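Side-chain contacts in iron binding protein FbpA (Mannheimia haemolytica, PDB 1Q35), which binds ferric ion in the periplasm, probably as the solute-binding component of a bacterial iron-uptake system: residues D53-V58 with M64-A69; Q73-K78 with P241-A246; Q94-T99 with K248-L253. One frame throughout, in Å; residues are numbered along the deposited sequence.

Interaction 1: residues D53-V58 with M64-A69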
# COMPACT_ATOMS: atom_id res chain seq x y z
N ASP A 53 -17.88 10.25 -5.86
CA ASP A 53 -18.50 9.71 -4.66
C ASP A 53 -17.48 9.06 -3.74
O ASP A 53 -17.44 9.35 -2.55
CB ASP A 53 -19.55 8.65 -5.02
CG ASP A 53 -20.80 9.26 -5.57
OD1 ASP A 53 -21.29 8.80 -6.62
OD2 ASP A 53 -21.35 10.22 -5.01
N VAL A 54 -16.65 8.18 -4.31
CA VAL A 54 -15.80 7.28 -3.55
C VAL A 54 -14.39 7.35 -4.14
O VAL A 54 -14.22 7.25 -5.35
CB VAL A 54 -16.36 5.83 -3.65
CG1 VAL A 54 -15.44 4.81 -2.99
CG2 VAL A 54 -17.76 5.77 -3.05
N LEU A 55 -13.39 7.56 -3.28
CA LEU A 55 -11.99 7.52 -3.70
C LEU A 55 -11.34 6.31 -3.03
O LEU A 55 -11.30 6.22 -1.80
CB LEU A 55 -11.28 8.83 -3.32
CG LEU A 55 -12.13 10.11 -3.46
CD1 LEU A 55 -11.40 11.32 -2.92
CD2 LEU A 55 -12.54 10.33 -4.91
N LEU A 56 -10.87 5.36 -3.84
CA LEU A 56 -10.23 4.13 -3.36
C LEU A 56 -8.72 4.29 -3.41
O LEU A 56 -8.14 4.43 -4.48
CB LEU A 56 -10.65 2.93 -4.22
CG LEU A 56 -12.13 2.53 -4.10
CD1 LEU A 56 -12.47 1.49 -5.15
CD2 LEU A 56 -12.44 2.00 -2.72
N THR A 57 -8.11 4.28 -2.23
CA THR A 57 -6.70 4.61 -2.05
C THR A 57 -5.85 3.38 -1.76
O THR A 57 -6.36 2.32 -1.40
CB THR A 57 -6.57 5.60 -0.89
OG1 THR A 57 -7.23 5.06 0.26
CG2 THR A 57 -7.32 6.90 -1.19
N VAL A 58 -4.53 3.56 -1.89
CA VAL A 58 -3.56 2.49 -1.61
C VAL A 58 -2.50 2.93 -0.61
O VAL A 58 -1.50 2.23 -0.43
CB VAL A 58 -2.86 2.01 -2.91
CG1 VAL A 58 -3.87 1.37 -3.85
CG2 VAL A 58 -2.12 3.14 -3.60
N MET A 64 -4.68 10.95 3.95
CA MET A 64 -4.58 12.14 4.79
C MET A 64 -4.42 13.41 3.96
O MET A 64 -4.90 14.46 4.36
CB MET A 64 -3.46 12.00 5.82
CG MET A 64 -3.69 10.90 6.84
SD MET A 64 -5.34 10.91 7.58
CE MET A 64 -5.39 12.54 8.30
N GLU A 65 -3.80 13.33 2.78
CA GLU A 65 -3.76 14.47 1.86
C GLU A 65 -5.19 14.91 1.54
O GLU A 65 -5.51 16.10 1.57
CB GLU A 65 -3.02 14.11 0.57
CG GLU A 65 -2.93 15.27 -0.42
CD GLU A 65 -2.42 14.87 -1.79
OE1 GLU A 65 -2.39 15.74 -2.69
OE2 GLU A 65 -2.04 13.68 -1.98
N ILE A 66 -6.04 13.94 1.23
CA ILE A 66 -7.43 14.20 0.85
C ILE A 66 -8.22 14.75 2.04
O ILE A 66 -8.92 15.76 1.91
CB ILE A 66 -8.08 12.90 0.30
CG1 ILE A 66 -7.43 12.50 -1.03
CG2 ILE A 66 -9.59 13.07 0.14
CD1 ILE A 66 -7.61 11.04 -1.40
N VAL A 67 -8.08 14.10 3.18
CA VAL A 67 -8.82 14.47 4.38
C VAL A 67 -8.38 15.85 4.90
O VAL A 67 -9.22 16.68 5.24
CB VAL A 67 -8.69 13.37 5.45
CG1 VAL A 67 -9.25 13.82 6.79
CG2 VAL A 67 -9.40 12.10 4.97
N ASN A 68 -7.07 16.09 4.92
CA ASN A 68 -6.51 17.38 5.36
C ASN A 68 -6.91 18.54 4.46
O ASN A 68 -6.98 19.68 4.93
CB ASN A 68 -4.98 17.34 5.41
CG ASN A 68 -4.43 16.47 6.54
OD1 ASN A 68 -5.15 16.12 7.48
ND2 ASN A 68 -3.15 16.13 6.45
N ALA A 69 -7.15 18.25 3.19
CA ALA A 69 -7.59 19.26 2.22
C ALA A 69 -9.10 19.51 2.27
O ALA A 69 -9.63 20.24 1.42
CB ALA A 69 -7.17 18.84 0.81

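Interaction 2: residues Q73-K78 with P241-A246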
# COMPACT_ATOMS: atom_id res chain seq x y z
N GLN A 73 -15.89 13.69 3.72
CA GLN A 73 -16.95 13.95 4.70
C GLN A 73 -17.06 12.82 5.71
O GLN A 73 -16.63 11.69 5.46
CB GLN A 73 -18.30 14.20 4.02
CG GLN A 73 -18.83 13.05 3.19
CD GLN A 73 -20.24 13.33 2.69
OE1 GLN A 73 -21.16 13.51 3.49
NE2 GLN A 73 -20.41 13.42 1.38
N LYS A 74 -17.65 13.14 6.86
CA LYS A 74 -17.79 12.20 7.96
C LYS A 74 -18.92 11.21 7.70
O LYS A 74 -20.03 11.60 7.32
CB LYS A 74 -18.07 12.95 9.26
CG LYS A 74 -16.93 13.86 9.69
CD LYS A 74 -17.31 14.73 10.88
CE LYS A 74 -17.44 13.92 12.15
NZ LYS A 74 -17.16 14.75 13.36
N ILE A 75 -18.62 9.93 7.90
CA ILE A 75 -19.57 8.85 7.70
C ILE A 75 -19.72 8.09 9.01
O ILE A 75 -18.76 7.50 9.52
CB ILE A 75 -19.08 7.89 6.60
CG1 ILE A 75 -18.81 8.65 5.29
CG2 ILE A 75 -20.08 6.76 6.39
CD1 ILE A 75 -20.04 9.29 4.66
N ASP A 76 -20.94 8.10 9.54
CA ASP A 76 -21.27 7.42 10.78
C ASP A 76 -22.15 6.23 10.42
O ASP A 76 -23.34 6.39 10.15
CB ASP A 76 -21.99 8.39 11.72
CG ASP A 76 -22.33 7.78 13.06
OD1 ASP A 76 -21.83 6.69 13.40
OD2 ASP A 76 -23.12 8.34 13.86
N SER A 77 -21.55 5.04 10.41
CA SER A 77 -22.20 3.81 10.00
C SER A 77 -21.96 2.73 11.04
O SER A 77 -20.83 2.46 11.42
CB SER A 77 -21.62 3.34 8.66
OG SER A 77 -21.94 1.99 8.41
N LYS A 78 -23.04 2.10 11.50
CA LYS A 78 -22.95 0.98 12.44
C LYS A 78 -22.26 -0.23 11.80
O LYS A 78 -21.61 -1.01 12.48
CB LYS A 78 -24.33 0.53 12.96
CG LYS A 78 -25.45 1.59 12.98
CD LYS A 78 -26.55 1.28 11.95
CE LYS A 78 -26.07 1.36 10.50
NZ LYS A 78 -25.69 2.73 10.09
N PRO A 241 -22.39 13.20 -4.94
CA PRO A 241 -23.77 13.28 -5.46
C PRO A 241 -24.64 12.03 -5.28
O PRO A 241 -25.85 12.11 -5.51
CB PRO A 241 -23.56 13.58 -6.94
CG PRO A 241 -22.25 12.96 -7.27
CD PRO A 241 -21.41 13.11 -6.04
N ASN A 242 -24.06 10.89 -4.90
CA ASN A 242 -24.81 9.67 -4.63
C ASN A 242 -24.34 9.07 -3.31
O ASN A 242 -23.85 7.95 -3.26
CB ASN A 242 -24.62 8.64 -5.76
CG ASN A 242 -24.89 9.22 -7.13
OD1 ASN A 242 -26.05 9.38 -7.53
ND2 ASN A 242 -23.83 9.54 -7.85
N LYS A 243 -24.51 9.84 -2.24
CA LYS A 243 -23.87 9.52 -0.98
C LYS A 243 -24.42 8.26 -0.33
O LYS A 243 -23.66 7.47 0.21
CB LYS A 243 -23.97 10.71 -0.02
CG LYS A 243 -23.28 10.49 1.32
CD LYS A 243 -24.23 9.97 2.38
CE LYS A 243 -23.59 9.99 3.76
NZ LYS A 243 -23.33 11.38 4.20
N ALA A 244 -25.73 8.06 -0.37
CA ALA A 244 -26.32 6.84 0.18
C ALA A 244 -25.75 5.61 -0.51
O ALA A 244 -25.46 4.62 0.15
CB ALA A 244 -27.84 6.86 0.02
N ASN A 245 -25.60 5.69 -1.83
CA ASN A 245 -24.99 4.59 -2.60
C ASN A 245 -23.50 4.44 -2.29
O ASN A 245 -22.98 3.32 -2.26
CB ASN A 245 -25.21 4.81 -4.10
CG ASN A 245 -26.66 4.58 -4.52
OD1 ASN A 245 -27.45 4.01 -3.78
ND2 ASN A 245 -26.99 5.01 -5.73
N ALA A 246 -22.82 5.55 -2.06
CA ALA A 246 -21.40 5.53 -1.68
C ALA A 246 -21.23 4.83 -0.34
O ALA A 246 -20.30 4.04 -0.16
CB ALA A 246 -20.84 6.93 -1.64

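Interaction 3: residues Q94-T99 with K248-L253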
# COMPACT_ATOMS: atom_id res chain seq x y z
N GLN A 94 -13.73 10.15 8.79
CA GLN A 94 -13.57 10.65 7.42
C GLN A 94 -12.79 9.72 6.47
O GLN A 94 -12.74 9.98 5.28
CB GLN A 94 -12.91 12.03 7.42
CG GLN A 94 -13.76 13.12 8.05
CD GLN A 94 -13.29 14.50 7.65
OE1 GLN A 94 -12.33 15.02 8.22
NE2 GLN A 94 -13.94 15.08 6.65
N TRP A 95 -12.19 8.66 7.01
CA TRP A 95 -11.51 7.67 6.17
C TRP A 95 -11.58 6.30 6.81
O TRP A 95 -11.68 6.16 8.03
CB TRP A 95 -10.05 8.07 5.87
CG TRP A 95 -9.15 8.16 7.07
CD1 TRP A 95 -8.81 9.30 7.75
CD2 TRP A 95 -8.47 7.08 7.72
NE1 TRP A 95 -7.97 8.99 8.79
CE2 TRP A 95 -7.74 7.64 8.80
CE3 TRP A 95 -8.40 5.70 7.52
CZ2 TRP A 95 -6.97 6.86 9.66
CZ3 TRP A 95 -7.62 4.93 8.38
CH2 TRP A 95 -6.92 5.52 9.44
N PHE A 96 -11.49 5.27 5.97
CA PHE A 96 -11.69 3.89 6.38
C PHE A 96 -10.72 2.96 5.68
O PHE A 96 -10.64 2.94 4.46
CB PHE A 96 -13.13 3.47 6.08
CG PHE A 96 -14.13 4.37 6.73
CD1 PHE A 96 -14.59 5.50 6.07
CD2 PHE A 96 -14.52 4.16 8.04
CE1 PHE A 96 -15.47 6.38 6.69
CE2 PHE A 96 -15.40 5.03 8.66
CZ PHE A 96 -15.87 6.14 7.98
N GLY A 97 -9.96 2.21 6.46
CA GLY A 97 -9.10 1.17 5.94
C GLY A 97 -9.92 -0.05 5.56
O GLY A 97 -10.87 -0.42 6.25
N LEU A 98 -9.54 -0.68 4.45
CA LEU A 98 -10.20 -1.88 3.93
C LEU A 98 -9.29 -3.11 3.95
O LEU A 98 -9.78 -4.23 4.10
CB LEU A 98 -10.69 -1.62 2.51
CG LEU A 98 -11.81 -0.58 2.39
CD1 LEU A 98 -12.08 -0.27 0.93
CD2 LEU A 98 -13.09 -1.04 3.09
N THR A 99 -7.99 -2.91 3.74
CA THR A 99 -7.00 -3.98 3.92
C THR A 99 -5.75 -3.39 4.52
O THR A 99 -5.54 -2.18 4.48
CB THR A 99 -6.59 -4.62 2.59
OG1 THR A 99 -5.96 -3.63 1.77
CG2 THR A 99 -7.78 -5.14 1.80
N LYS A 248 -23.27 2.59 0.94
CA LYS A 248 -23.52 1.17 0.70
C LYS A 248 -22.30 0.47 0.10
O LYS A 248 -22.02 -0.68 0.44
CB LYS A 248 -24.76 0.97 -0.17
CG LYS A 248 -26.06 1.22 0.59
CD LYS A 248 -27.29 1.12 -0.30
CE LYS A 248 -28.57 1.30 0.52
NZ LYS A 248 -29.72 1.77 -0.31
N LEU A 249 -21.58 1.15 -0.78
CA LEU A 249 -20.36 0.58 -1.36
C LEU A 249 -19.28 0.35 -0.31
O LEU A 249 -18.70 -0.74 -0.25
CB LEU A 249 -19.82 1.46 -2.49
CG LEU A 249 -18.48 1.01 -3.09
CD1 LEU A 249 -18.53 -0.43 -3.59
CD2 LEU A 249 -18.06 1.92 -4.20
N ILE A 250 -19.00 1.34 0.53
CA ILE A 250 -17.92 1.16 1.50
C ILE A 250 -18.32 0.18 2.60
O ILE A 250 -17.49 -0.59 3.07
CB ILE A 250 -17.35 2.51 2.03
CG1 ILE A 250 -18.33 3.26 2.93
CG2 ILE A 250 -16.96 3.41 0.86
CD1 ILE A 250 -17.67 4.43 3.63
N GLU A 251 -19.60 0.15 2.96
CA GLU A 251 -20.12 -0.88 3.86
C GLU A 251 -19.95 -2.27 3.25
O GLU A 251 -19.55 -3.20 3.94
CB GLU A 251 -21.59 -0.61 4.20
CG GLU A 251 -21.78 0.58 5.14
CD GLU A 251 -23.23 0.94 5.40
OE1 GLU A 251 -23.49 1.59 6.43
OE2 GLU A 251 -24.11 0.60 4.58
N TYR A 252 -20.24 -2.39 1.96
CA TYR A 252 -20.07 -3.66 1.25
C TYR A 252 -18.60 -4.11 1.26
O TYR A 252 -18.30 -5.27 1.53
CB TYR A 252 -20.55 -3.55 -0.19
CG TYR A 252 -20.51 -4.87 -0.95
CD1 TYR A 252 -19.37 -5.27 -1.64
CD2 TYR A 252 -21.61 -5.72 -0.96
CE1 TYR A 252 -19.32 -6.47 -2.32
CE2 TYR A 252 -21.58 -6.92 -1.64
CZ TYR A 252 -20.44 -7.30 -2.32
OH TYR A 252 -20.40 -8.49 -2.99
N LEU A 253 -17.70 -3.18 0.97
CA LEU A 253 -16.27 -3.51 0.91
C LEU A 253 -15.72 -3.91 2.28
O LEU A 253 -14.73 -4.64 2.35
CB LEU A 253 -15.47 -2.35 0.31
CG LEU A 253 -15.75 -2.06 -1.17
CD1 LEU A 253 -15.05 -0.79 -1.62
CD2 LEU A 253 -15.36 -3.24 -2.06

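Interaction 1: residues D53-V58 with M64-A69
Leu55, on strand 54-57, and Ile66, on helix 60-68, are the residues whose backbones come nearest across this contact, with Leu55 CA 9.3 Å from Ile66 CA. Side chains from both segments fill that gap, and Ile66 does all the work from the helix side. Its CG2 methyl lies 4.0 Å from CD1 of Leu55, the two side chains passing each other at a slant. The other branch goes further along the strand: CG1 points anti to the carbonyl carbon (chi1 -67°), which brings Ile66 CD1 within touch of two partners, 4.1 Å from Leu55 CD1 and 4.2 Å from Thr57 CG2. With Thr57 the meeting is tip to tip, methyl against methyl. In Thr57 the hydroxyl sits between the backbone N and the carbonyl carbon (chi1 53°), and it is CG2 that meets the helix. Leu55 and Ile66 also rest on Val235 of strand 228-236, while Val54 and Leu56, which alternate with Leu55 and Thr57, pack on helix 243-254 on the other face. No hydrogen bond crosses between the segments. All three touching residues are buried, so the contact is a small hydrophobic one, without the directional constraint a polar bond would impose.

Interaction 2: residues Q73-K78 with P241-A246
Gln73 and Lys243 make the one polar bond of this contact, and Ile75 adds an apolar touch beside it. The ammonium nitrogen NZ of Lys243 donates to OE1 of Gln73 over 3.1 Å. The angle at the oxygen, 125°, is an ordinary one, but NZ stands 53° out of the carbonyl plane, above it and off the lone pair. The other end of the same amide is engaged as well: Gln73 NE2 donates to the backbone O of Ala237. Gripped at both its oxygen and its nitrogen, the amide has its flip state settled, and the neighbouring ammonium charge would tend to polarise its carbonyl.

The apolar part comes from the lysine's hydrocarbon chain. Lys243 CG, anti to the backbone N, lies 4.1 Å from Gln73 NE2; the bends at chi2 (-94°) and chi4 then turn the end of the chain, CE and NZ, to Ile75 CD1 and Gln73 OE1. There the chain meets Ile75 head-on: Ile75 CD1 is 3.7 Å from Lys243 CE and 3.9 Å from Lys243 NZ. The lysine offers its CE methylene to the isoleucine, and its NZ bonds the amide while lying beside the CD1 methyl.

Lys243 opens helix 243-254, with Asn242 at the N-cap position, while Gln73 and Ile75 belong to the connection between helices 60-68 and 78-83. Ile236, at the end of strand 228-236, lies beneath both segments: Gln73, Ile75 and Ala246 all pack on it, and its backbone bonds to that of Gln73. The contact fastens this connection to the beginning of helix 243-254 beside the end of strand 228-236.

Interaction 3: residues Q94-T99 with K248-L253
Leu98, on strand 96-108, lies against Leu253 of helix 243-254, and one turn back along the helix Ile250 meets Phe96. The short segments 96-99 and 248-253 run 9.7 Å apart at their axes' closest approach, with 43° between their directions.

Leu98 shows how the gap is bridged. Its CB points toward the helix but is too far away to touch it, and CG, anti to the carbonyl carbon (chi1 -66°), extends the reach without yet making contact. The two methyls do the touching. Leu98 CD1 sits 3.9 Å from Leu253 CD1 and nearly as close to that leucine's CB. Leu98 CD2 comes to 3.9 Å from Leu253 CB and 4.0 Å from the carbonyl carbon of Leu253, and it also lies loosely near the backbone O of Ile250. Both methyls of Leu98 press on Leu253 CB from the same side, the two side chains passing at a slant.

At the second pair a single atom reaches each way: Ile250 CD1 is 4.1 Å from Phe96 CD1 and approaches the ring obliquely. In Ile250, CG1 lies between the backbone N and the carbonyl carbon (chi1 70°), and from there the extended chain takes CD1 to the phenylalanine.

All four residues are buried, and no hydrogen bond joins the segments directly. Gln259 ties them indirectly, its NE2 donating to the backbone O of both Leu98 and Leu253. The strand is interrupted here by a classic beta bulge, two residues, Leu98 and Thr99, standing opposite the single Ser232 of strand 228-236. Apolar residues of a helix laid over those of a central strand are the usual build of the alpha/beta lobes of periplasmic solute-binding proteins, the family to which this iron binder belongs.

The three contacts lie on one side of the chain's centre, their own centres about 14 Å (interactions 1 and 2), about 12 Å (1 and 3) and about 10 Å (2 and 3) apart. Interactions 1 and 3 both reach the mixed sheet, with helix 60-68 on one face and helix 243-254 on the other; the latter helix ties interaction 2 to them. Interaction 1 closes first along the chain, whereas interactions 2 and 3 interleave. Direct bonds stitch them further: Asp53 OD2 accepts from Asn242 N, and Ser77 OG pairs with Glu251 OE1. Distant chain parts are thereby packed into one alpha/beta unit, helices on both faces of the sheet.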